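Local coordinates for VP1 (Merkel cell polyomavirus, PDB 4FMH), which forms the pentameric building blocks of the viral capsid and, through a pocket in its outer loops, binds sialylated glycans at a site required for infection, at residues Tyr50-Lys55 against Met269-Leu274; Asp60-Glu65 against Thr153-Thr158; Gly146-Tyr151 against Ile197-Pro202. One frame throughout, in Å; residues are numbered along the deposited sequence.

Contacts 1 and 2 share the loop between strands 11-28 and 71-76 of the VP1 jelly roll, with centres about 14 Å apart; contact 2 joins the later part of it, 60-65, to 153-158, while contact 1 ties 50-55 to strand 269-287. In sequence, 50-55 and 269-274 bracket the segments of both other contacts. The segments of contacts 2 and 3 alternate along the chain, their centres about 13 Å apart, and Y155 of one reaches E198 and V199 of the other. Contacts 1 and 3, about 17 Å between centres, do not touch. All three border the second subunit, which relates glycan pocket, loops and pentamer interface.

Contact 1: Tyr50-Lys55 against Met269-Leu274; sequences YDLQPK and MALHGL. With SIA (N-acetyl-alpha-neuraminic acid), chain U.
D51 and M269 meet where an outer loop of the jelly roll comes against the start of strand 269-287, beside the glycan pocket. The first shell is mostly backbone: L52 N donates to M269 O at 2.8 Å, with an N-H...O angle of 172°, and D51 CA leans on the same oxygen in a CA-H...O contact. A270 puts its methyl CB 3.3 Å from Y50 O. Beyond this, L52 and L271 cross at about a right angle, and the branch methyl L52 CD1 lies 3.6 Å from L271 CG. Water 1 bridges L52 and M269 a second time, donating to L52 O and accepting from M269 N.

Further out, strand 250-263 backs this arrangement through F261, which packs on both M269 and L271, while V110 of the second subunit packs on L52. The loop so held presents two pocket residues to the sialic acid. The CG of D51 stands anti to its carbonyl carbon (chi1 -58°), and its two carboxylate oxygens divide their work: OD2 makes a salt bridge with K264, which also bonds the sugar, and OD1 accepts a hydrogen bond from the N-acetyl N-H. The acetyl methyl C11 meets the Y50 ring obliquely, 3.7 Å from Y50 CD1. The hydrogen bond from SIA N5 to D51 OD1 measures 2.8 Å, with an N-H...O angle of 163°.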
loop_
_atom_site.group_PDB
_atom_site.type_symbol
_atom_site.label_atom_id
_atom_site.label_comp_id
_atom_site.label_asym_id
_atom_site.label_seq_id
_atom_site.Cartn_x
_atom_site.Cartn_y
_atom_site.Cartn_z
ATOM N N TYR B 50 22.391 10.939 -19.240
ATOM C CA TYR B 50 22.331 10.621 -20.665
ATOM C C TYR B 50 21.579 9.295 -20.824
ATOM O O TYR B 50 20.864 8.869 -19.912
ATOM C CB TYR B 50 23.736 10.561 -21.296
ATOM C CG TYR B 50 24.371 11.912 -21.579
ATOM C CD1 TYR B 50 23.693 13.108 -21.311
ATOM C CD2 TYR B 50 25.638 11.992 -22.161
ATOM C CE1 TYR B 50 24.271 14.341 -21.591
ATOM C CE2 TYR B 50 26.226 13.219 -22.443
ATOM C CZ TYR B 50 25.540 14.388 -22.154
ATOM O OH TYR B 50 26.123 15.601 -22.435
ATOM N N ASP B 51 21.731 8.636 -21.964
ATOM C CA ASP B 51 20.984 7.405 -22.203
ATOM C C ASP B 51 21.635 6.207 -21.528
ATOM O O ASP B 51 22.818 5.924 -21.730
ATOM C CB ASP B 51 20.784 7.183 -23.705
ATOM C CG ASP B 51 20.055 8.338 -24.362
ATOM O OD1 ASP B 51 20.441 8.727 -25.486
ATOM O OD2 ASP B 51 19.100 8.873 -23.747
ATOM N N LEU B 52 20.851 5.523 -20.705
ATOM C CA LEU B 52 21.330 4.367 -19.961
ATOM C C LEU B 52 21.136 3.101 -20.786
ATOM O O LEU B 52 20.023 2.790 -21.218
ATOM C CB LEU B 52 20.602 4.264 -18.613
ATOM C CG LEU B 52 20.907 5.399 -17.627
ATOM C CD1 LEU B 52 19.742 5.610 -16.670
ATOM C CD2 LEU B 52 22.205 5.152 -16.863
ATOM N N GLN B 53 22.231 2.380 -21.008
ATOM C CA GLN B 53 22.224 1.181 -21.842
ATOM C C GLN B 53 23.228 0.157 -21.333
ATOM O O GLN B 53 24.344 0.526 -20.960
ATOM C CB GLN B 53 22.618 1.519 -23.287
ATOM C CG GLN B 53 21.715 2.483 -24.034
ATOM C CD GLN B 53 22.059 2.556 -25.509
ATOM O OE1 GLN B 53 21.651 1.699 -26.295
ATOM N NE2 GLN B 53 22.815 3.581 -25.890
ATOM N N PRO B 54 22.860 -1.132 -21.369
ATOM C CA PRO B 54 23.862 -2.185 -21.203
ATOM C C PRO B 54 24.826 -2.160 -22.385
ATOM O O PRO B 54 24.385 -2.092 -23.530
ATOM C CB PRO B 54 23.037 -3.476 -21.253
ATOM C CG PRO B 54 21.617 -3.061 -21.154
ATOM C CD PRO B 54 21.528 -1.682 -21.675
ATOM N N LYS B 55 26.126 -2.226 -22.110
ATOM C CA LYS B 55 27.149 -2.191 -23.161
ATOM C C LYS B 55 27.027 -3.380 -24.123
ATOM O O LYS B 55 27.278 -3.239 -25.315
ATOM C CB LYS B 55 28.547 -2.142 -22.537
ATOM C CG LYS B 55 29.704 -1.998 -23.523
ATOM C CD LYS B 55 31.011 -1.794 -22.777
ATOM C CE LYS B 55 32.216 -2.182 -23.625
ATOM N NZ LYS B 55 33.481 -2.138 -22.835
ATOM N N MET B 269 16.444 5.567 -22.831
ATOM C CA MET B 269 15.908 5.985 -21.543
ATOM C C MET B 269 16.957 6.710 -20.709
ATOM O O MET B 269 18.115 6.285 -20.648
ATOM C CB MET B 269 15.396 4.771 -20.769
ATOM C CG MET B 269 14.260 4.023 -21.489
ATOM S SD MET B 269 14.059 2.337 -20.936
ATOM C CE MET B 269 13.734 2.564 -19.185
ATOM N N ALA B 270 16.529 7.785 -20.052
ATOM C CA ALA B 270 17.379 8.552 -19.147
ATOM C C ALA B 270 16.678 8.731 -17.798
ATOM O O ALA B 270 15.466 8.939 -17.750
ATOM C CB ALA B 270 17.704 9.913 -19.759
ATOM N N LEU B 271 17.432 8.646 -16.705
ATOM C CA LEU B 271 16.857 8.918 -15.384
ATOM C C LEU B 271 16.712 10.424 -15.136
ATOM O O LEU B 271 17.393 11.240 -15.768
ATOM C CB LEU B 271 17.666 8.241 -14.273
ATOM C CG LEU B 271 17.487 6.730 -14.107
ATOM C CD1 LEU B 271 18.584 6.180 -13.220
ATOM C CD2 LEU B 271 16.088 6.382 -13.541
ATOM N N HIS B 272 15.811 10.777 -14.223
ATOM C CA HIS B 272 15.455 12.166 -13.947
ATOM C C HIS B 272 15.342 12.326 -12.437
ATOM O O HIS B 272 14.908 11.406 -11.738
ATOM C CB HIS B 272 14.117 12.486 -14.629
ATOM C CG HIS B 272 13.642 13.901 -14.466
ATOM N ND1 HIS B 272 14.469 14.997 -14.591
ATOM C CD2 HIS B 272 12.400 14.397 -14.247
ATOM C CE1 HIS B 272 13.765 16.102 -14.419
ATOM N NE2 HIS B 272 12.506 15.766 -14.210
ATOM N N GLY B 273 15.752 13.487 -11.938
ATOM C CA GLY B 273 15.619 13.792 -10.517
ATOM C C GLY B 273 14.917 15.118 -10.300
ATOM O O GLY B 273 14.795 15.918 -11.228
ATOM N N LEU B 274 14.450 15.345 -9.072
ATOM C CA LEU B 274 13.834 16.620 -8.695
ATOM C C LEU B 274 14.583 17.260 -7.520
ATOM O O LEU B 274 15.272 16.550 -6.777
ATOM C CB LEU B 274 12.350 16.411 -8.347
ATOM C CG LEU B 274 11.409 16.071 -9.507
ATOM C CD1 LEU B 274 10.020 15.751 -8.950
ATOM C CD2 LEU B 274 11.322 17.238 -10.496
HETATM C C1 SIA U . 18.052 9.130 -29.567
HETATM C C2 SIA U . 18.421 10.590 -29.841
HETATM C C3 SIA U . 17.771 11.485 -28.769
HETATM C C4 SIA U . 18.465 11.443 -27.403
HETATM C C5 SIA U . 19.973 11.641 -27.535
HETATM C C6 SIA U . 20.584 10.716 -28.595
HETATM C C7 SIA U . 22.066 11.071 -28.821
HETATM C C8 SIA U . 22.884 9.986 -29.535
HETATM C C9 SIA U . 22.610 9.896 -31.034
HETATM C C10 SIA U . 21.246 12.411 -25.581
HETATM C C11 SIA U . 21.794 12.033 -24.241
HETATM N N5 SIA U . 20.579 11.449 -26.226
HETATM O O1A SIA U . 16.944 8.871 -29.037
HETATM O O1B SIA U . 18.850 8.214 -29.887
HETATM O O4 SIA U . 17.944 12.466 -26.533
HETATM O O6 SIA U . 19.854 10.787 -29.839
HETATM O O7 SIA U . 22.164 12.324 -29.513
HETATM O O8 SIA U . 24.289 10.222 -29.352
HETATM O O9 SIA U . 21.700 8.815 -31.255
HETATM O O10 SIA U . 21.413 13.529 -26.040
HETATM O O HOH W 1 18.728 3.921 -23.239
#

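Contact 2: Asp60-Glu65 against Thr153-Thr158; sequences DQPIKE and TQYPKT
D60-E65 and T153-T158 make a loop-to-loop contact, partly buried, in which two largely irregular segments run in roughly the same direction, 31° apart, without forming a sheet. One belongs to the long loop between strands 11-28 and 71-76, the other to the loop between strand 142-146 and helix 166-170. A single direct backbone hydrogen bond joins them, Q154 N to D60 O at 2.9 Å.

Flanking it, the side chains of Q61 and Q154 lie side by side and point the same way, both extended beyond CG. Q61 NE2 donates to Q154 OE1 over 3.1 Å, nearly in its own amide plane but tilted 35° from the plane of the accepting carbonyl; the two amides are turned 52° apart.

On the buried side P62 is the apolar centre. Its CD sits 3.7 Å from T153 CG2, and its CG approaches the Y155 ring obliquely, 3.9 Å from CD1. The T153 methyl stands anti to the backbone N and also lies over one face of that ring, offset toward the rim. Further along, P156 points its CB toward the other segment, and its CG lies 3.2 Å from P62 O.

Two waters complete the seam. Water 2 donates to D60 OD2 and T153 OG1, and water 3 to P62 O and Q154 O. D60 OD2 also bonds H111 of the second subunit, T153 OG1 also bonds D150 O, and Y155 OH bonds E198. The two prolines offer no backbone N-H, and it is water 3, 2.6 Å from Q154 O, that donates to carbonyls of both segments.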
loop_
_atom_site.group_PDB
_atom_site.type_symbol
_atom_site.label_atom_id
_atom_site.label_comp_id
_atom_site.label_asym_id
_atom_site.label_seq_id
_atom_site.Cartn_x
_atom_site.Cartn_y
_atom_site.Cartn_z
ATOM N N ASP B 60 31.749 -2.960 -18.176
ATOM C CA ASP B 60 31.008 -1.706 -18.169
ATOM C C ASP B 60 31.993 -0.560 -17.912
ATOM O O ASP B 60 32.834 -0.638 -17.015
ATOM C CB ASP B 60 29.933 -1.740 -17.076
ATOM C CG ASP B 60 28.973 -0.561 -17.148
ATOM O OD1 ASP B 60 28.831 0.061 -18.229
ATOM O OD2 ASP B 60 28.345 -0.258 -16.110
ATOM N N GLN B 61 31.895 0.494 -18.716
ATOM C CA GLN B 61 32.718 1.686 -18.535
ATOM C C GLN B 61 31.802 2.909 -18.571
ATOM O O GLN B 61 31.798 3.662 -19.543
ATOM C CB GLN B 61 33.806 1.757 -19.616
ATOM C CG GLN B 61 34.878 0.662 -19.497
ATOM C CD GLN B 61 35.732 0.508 -20.756
ATOM O OE1 GLN B 61 35.228 0.582 -21.879
ATOM N NE2 GLN B 61 37.029 0.273 -20.567
ATOM N N PRO B 62 31.005 3.101 -17.506
ATOM C CA PRO B 62 29.970 4.143 -17.513
ATOM C C PRO B 62 30.563 5.550 -17.516
ATOM O O PRO B 62 31.611 5.774 -16.905
ATOM C CB PRO B 62 29.204 3.885 -16.207
ATOM C CG PRO B 62 30.169 3.185 -15.323
ATOM C CD PRO B 62 31.052 2.373 -16.224
ATOM N N ILE B 63 29.910 6.476 -18.217
ATOM C CA ILE B 63 30.339 7.879 -18.232
ATOM C C ILE B 63 29.731 8.642 -17.040
ATOM O O ILE B 63 28.688 8.240 -16.497
ATOM C CB ILE B 63 29.958 8.580 -19.559
ATOM C CG1 ILE B 63 28.430 8.527 -19.769
ATOM C CG2 ILE B 63 30.733 7.957 -20.730
ATOM C CD1 ILE B 63 27.917 9.275 -21.003
ATOM N N LYS B 64 30.379 9.739 -16.649
ATOM C CA LYS B 64 29.926 10.585 -15.536
ATOM C C LYS B 64 28.455 10.955 -15.655
ATOM O O LYS B 64 27.742 11.015 -14.648
ATOM C CB LYS B 64 30.714 11.897 -15.486
ATOM C CG LYS B 64 32.168 11.800 -15.094
ATOM C CD LYS B 64 32.757 13.208 -14.931
ATOM C CE LYS B 64 32.536 14.068 -16.179
ATOM N NZ LYS B 64 32.317 15.495 -15.829
ATOM N N GLU B 65 28.015 11.216 -16.887
ATOM C CA GLU B 65 26.653 11.694 -17.140
ATOM C C GLU B 65 25.593 10.634 -16.836
ATOM O O GLU B 65 24.411 10.950 -16.746
ATOM C CB GLU B 65 26.505 12.195 -18.577
ATOM C CG GLU B 65 27.228 13.515 -18.878
ATOM C CD GLU B 65 28.740 13.377 -19.047
ATOM O OE1 GLU B 65 29.244 12.246 -19.262
ATOM O OE2 GLU B 65 29.428 14.418 -18.966
ATOM N N THR B 153 32.867 -3.271 -12.855
ATOM C CA THR B 153 32.547 -1.966 -13.427
ATOM C C THR B 153 33.759 -1.025 -13.324
ATOM O O THR B 153 34.397 -0.923 -12.265
ATOM C CB THR B 153 31.326 -1.316 -12.728
ATOM O OG1 THR B 153 30.231 -2.250 -12.679
ATOM C CG2 THR B 153 30.880 -0.065 -13.469
ATOM N N GLN B 154 34.075 -0.359 -14.431
ATOM C CA GLN B 154 35.213 0.561 -14.479
ATOM C C GLN B 154 34.701 1.986 -14.475
ATOM O O GLN B 154 34.380 2.547 -15.525
ATOM C CB GLN B 154 36.089 0.291 -15.710
ATOM C CG GLN B 154 36.557 -1.152 -15.816
ATOM C CD GLN B 154 37.682 -1.355 -16.821
ATOM O OE1 GLN B 154 37.874 -0.555 -17.742
ATOM N NE2 GLN B 154 38.431 -2.441 -16.649
ATOM N N TYR B 155 34.588 2.555 -13.278
ATOM C CA TYR B 155 34.095 3.918 -13.124
ATOM C C TYR B 155 35.172 4.901 -13.591
ATOM O O TYR B 155 36.357 4.582 -13.520
ATOM C CB TYR B 155 33.678 4.180 -11.672
ATOM C CG TYR B 155 32.460 3.373 -11.264
ATOM C CD1 TYR B 155 31.175 3.787 -11.619
ATOM C CD2 TYR B 155 32.595 2.184 -10.541
ATOM C CE1 TYR B 155 30.043 3.037 -11.262
ATOM C CE2 TYR B 155 31.472 1.429 -10.170
ATOM C CZ TYR B 155 30.204 1.859 -10.537
ATOM O OH TYR B 155 29.096 1.110 -10.182
ATOM N N PRO B 156 34.764 6.081 -14.095
ATOM C CA PRO B 156 35.770 7.056 -14.531
ATOM C C PRO B 156 36.671 7.423 -13.363
ATOM O O PRO B 156 36.185 7.599 -12.238
ATOM C CB PRO B 156 34.937 8.265 -14.966
ATOM C CG PRO B 156 33.559 7.717 -15.213
ATOM C CD PRO B 156 33.394 6.607 -14.233
ATOM N N LYS B 157 37.972 7.498 -13.633
ATOM C CA LYS B 157 38.971 7.781 -12.610
ATOM C C LYS B 157 38.783 9.171 -12.013
ATOM O O LYS B 157 38.573 10.145 -12.740
ATOM C CB LYS B 157 40.385 7.642 -13.185
ATOM C CG LYS B 157 40.878 6.200 -13.333
ATOM C CD LYS B 157 40.608 5.638 -14.729
ATOM C CE LYS B 157 41.082 4.189 -14.860
ATOM N NZ LYS B 157 42.557 4.053 -14.673
ATOM N N THR B 158 38.848 9.250 -10.687
ATOM C CA THR B 158 38.734 10.522 -9.963
ATOM C C THR B 158 39.809 11.516 -10.428
ATOM O O THR B 158 39.534 12.698 -10.603
ATOM C CB THR B 158 38.807 10.300 -8.429
ATOM O OG1 THR B 158 37.806 9.351 -8.043
ATOM C CG2 THR B 158 38.582 11.595 -7.661
HETATM O O HOH W 2 27.943 -2.012 -14.180
HETATM O O HOH W 3 34.308 4.593 -17.128
#

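Contact 3: Gly146-Tyr151 against Ile197-Pro202; sequences GLVLDY and IEVWCP
G146 and W200 pack closely at one end of this buried contact, whereas at the other end L149 and E198 meet through water. At the tight end the six-membered side of the indole rests obliquely against the glycine backbone: W200 CE3 is 3.5 Å from G146 N, and CZ3 is equally near that nitrogen. The glycine has no side chain to come between them. Next to it, V199 O receives the hydrogen bond of L147 N at 2.8 Å and a CA-H...O contact from G146 CA, so one carbonyl meets two neighbouring residues.

G146 and W200 form an antiparallel, non-hydrogen-bonded pair in the small three-stranded sheet 186-189, 142-146 and 200-202, which is separate from the main jelly-roll strands. W200 NE1, in the five-membered ring, bonds I164 O, which helps set the indole's rotation, and V199 CG1 lies over one ring face, 3.6 Å above the plane.

Past the bridge the two segments part. V148 CG1 stands anti to its carbonyl carbon (chi1 -65°) and comes 4.0 Å from V199 CG2, a looser apolar contact; Y155 lies against both valines, its OH at V148 CG1 and its CZ at V199 CG2. L147 O lies 3.2 Å from V199 O and close to E198 O, all acceptors, with no bond between them. Water 4 then spans the wider separation, accepting from L149 N at 3.0 Å and donating to E198 O, while the carboxylate of E198 turns to H111 of the second subunit through OE1.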
loop_
_atom_site.group_PDB
_atom_site.type_symbol
_atom_site.label_atom_id
_atom_site.label_comp_id
_atom_site.label_asym_id
_atom_site.label_seq_id
_atom_site.Cartn_x
_atom_site.Cartn_y
_atom_site.Cartn_z
ATOM N N GLY B 146 30.388 1.664 0.732
ATOM C CA GLY B 146 30.409 1.307 -0.688
ATOM C C GLY B 146 29.938 -0.118 -0.942
ATOM O O GLY B 146 30.316 -1.054 -0.219
ATOM N N LEU B 147 29.113 -0.281 -1.975
ATOM C CA LEU B 147 28.663 -1.605 -2.428
ATOM C C LEU B 147 28.131 -1.451 -3.831
ATOM O O LEU B 147 27.297 -0.580 -4.091
ATOM C CB LEU B 147 27.574 -2.186 -1.500
ATOM C CG LEU B 147 27.113 -3.634 -1.695
ATOM C CD1 LEU B 147 26.607 -4.202 -0.363
ATOM C CD2 LEU B 147 26.037 -3.777 -2.794
ATOM N N VAL B 148 28.615 -2.296 -4.738
ATOM C CA VAL B 148 28.198 -2.202 -6.128
ATOM C C VAL B 148 27.581 -3.494 -6.660
ATOM O O VAL B 148 27.890 -4.590 -6.184
ATOM C CB VAL B 148 29.355 -1.760 -7.052
ATOM C CG1 VAL B 148 29.802 -0.340 -6.705
ATOM C CG2 VAL B 148 30.524 -2.745 -6.967
ATOM N N LEU B 149 26.702 -3.340 -7.648
ATOM C CA LEU B 149 26.119 -4.461 -8.371
ATOM C C LEU B 149 27.201 -5.346 -8.996
ATOM O O LEU B 149 27.150 -6.571 -8.879
ATOM C CB LEU B 149 25.169 -3.944 -9.454
ATOM C CG LEU B 149 24.228 -4.953 -10.122
ATOM C CD1 LEU B 149 23.086 -5.341 -9.196
ATOM C CD2 LEU B 149 23.675 -4.373 -11.415
ATOM N N ASP B 150 28.192 -4.720 -9.629
ATOM C CA ASP B 150 29.219 -5.460 -10.362
ATOM C C ASP B 150 30.604 -4.884 -10.063
ATOM O O ASP B 150 30.900 -3.747 -10.439
ATOM C CB ASP B 150 28.893 -5.417 -11.864
ATOM C CG ASP B 150 29.913 -6.150 -12.733
ATOM O OD1 ASP B 150 30.869 -6.765 -12.202
ATOM O OD2 ASP B 150 29.742 -6.096 -13.977
ATOM N N TYR B 151 31.447 -5.674 -9.397
ATOM C CA TYR B 151 32.778 -5.205 -8.986
ATOM C C TYR B 151 33.696 -4.919 -10.179
ATOM O O TYR B 151 34.688 -4.199 -10.043
ATOM C CB TYR B 151 33.453 -6.192 -8.017
ATOM C CG TYR B 151 34.307 -7.248 -8.689
ATOM C CD1 TYR B 151 35.677 -7.047 -8.885
ATOM C CD2 TYR B 151 33.742 -8.433 -9.152
ATOM C CE1 TYR B 151 36.462 -8.008 -9.509
ATOM C CE2 TYR B 151 34.515 -9.398 -9.773
ATOM C CZ TYR B 151 35.873 -9.182 -9.949
ATOM O OH TYR B 151 36.635 -10.139 -10.570
ATOM N N ILE B 197 25.234 7.383 -6.415
ATOM C CA ILE B 197 24.226 6.645 -5.683
ATOM C C ILE B 197 24.384 5.125 -5.850
ATOM O O ILE B 197 24.240 4.375 -4.874
ATOM C CB ILE B 197 22.823 7.127 -6.097
ATOM C CG1 ILE B 197 22.637 8.598 -5.679
ATOM C CG2 ILE B 197 21.720 6.220 -5.521
ATOM C CD1 ILE B 197 21.525 9.331 -6.446
ATOM N N GLU B 198 24.708 4.671 -7.066
ATOM C CA GLU B 198 24.832 3.232 -7.331
ATOM C C GLU B 198 26.081 2.612 -6.686
ATOM O O GLU B 198 26.264 1.392 -6.707
ATOM C CB GLU B 198 24.791 2.933 -8.839
ATOM C CG GLU B 198 26.116 3.189 -9.585
ATOM C CD GLU B 198 26.076 2.668 -11.021
ATOM O OE1 GLU B 198 25.083 2.947 -11.723
ATOM O OE2 GLU B 198 27.034 1.984 -11.447
ATOM N N VAL B 199 26.933 3.455 -6.112
ATOM C CA VAL B 199 28.141 2.975 -5.451
ATOM C C VAL B 199 28.044 3.082 -3.924
ATOM O O VAL B 199 28.567 2.226 -3.209
ATOM C CB VAL B 199 29.396 3.743 -5.929
ATOM C CG1 VAL B 199 30.628 3.294 -5.149
ATOM C CG2 VAL B 199 29.608 3.555 -7.426
ATOM N N TRP B 200 27.388 4.139 -3.444
ATOM C CA TRP B 200 27.438 4.525 -2.024
ATOM C C TRP B 200 26.062 4.565 -1.378
ATOM O O TRP B 200 25.106 5.105 -1.951
ATOM C CB TRP B 200 28.067 5.911 -1.872
ATOM C CG TRP B 200 29.464 6.037 -2.396
ATOM C CD1 TRP B 200 29.855 6.667 -3.538
ATOM C CD2 TRP B 200 30.658 5.525 -1.789
ATOM N NE1 TRP B 200 31.218 6.573 -3.691
ATOM C CE2 TRP B 200 31.738 5.885 -2.627
ATOM C CE3 TRP B 200 30.921 4.802 -0.616
ATOM C CZ2 TRP B 200 33.068 5.548 -2.330
ATOM C CZ3 TRP B 200 32.240 4.458 -0.326
ATOM C CH2 TRP B 200 33.295 4.830 -1.186
ATOM N N CYS B 201 25.973 4.009 -0.173
ATOM C CA CYS B 201 24.758 4.072 0.621
ATOM C C CYS B 201 25.121 4.575 2.019
ATOM O O CYS B 201 26.296 4.526 2.393
ATOM C CB CYS B 201 24.098 2.692 0.685
ATOM S SG CYS B 201 25.065 1.424 1.549
ATOM N N PRO B 202 24.132 5.067 2.792
ATOM C CA PRO B 202 24.450 5.495 4.158
ATOM C C PRO B 202 24.976 4.323 4.987
ATOM O O PRO B 202 24.444 3.219 4.882
ATOM C CB PRO B 202 23.093 5.965 4.708
ATOM C CG PRO B 202 22.259 6.245 3.502
ATOM C CD PRO B 202 22.701 5.241 2.484
HETATM O O HOH W 4 25.601 -0.688 -8.465
#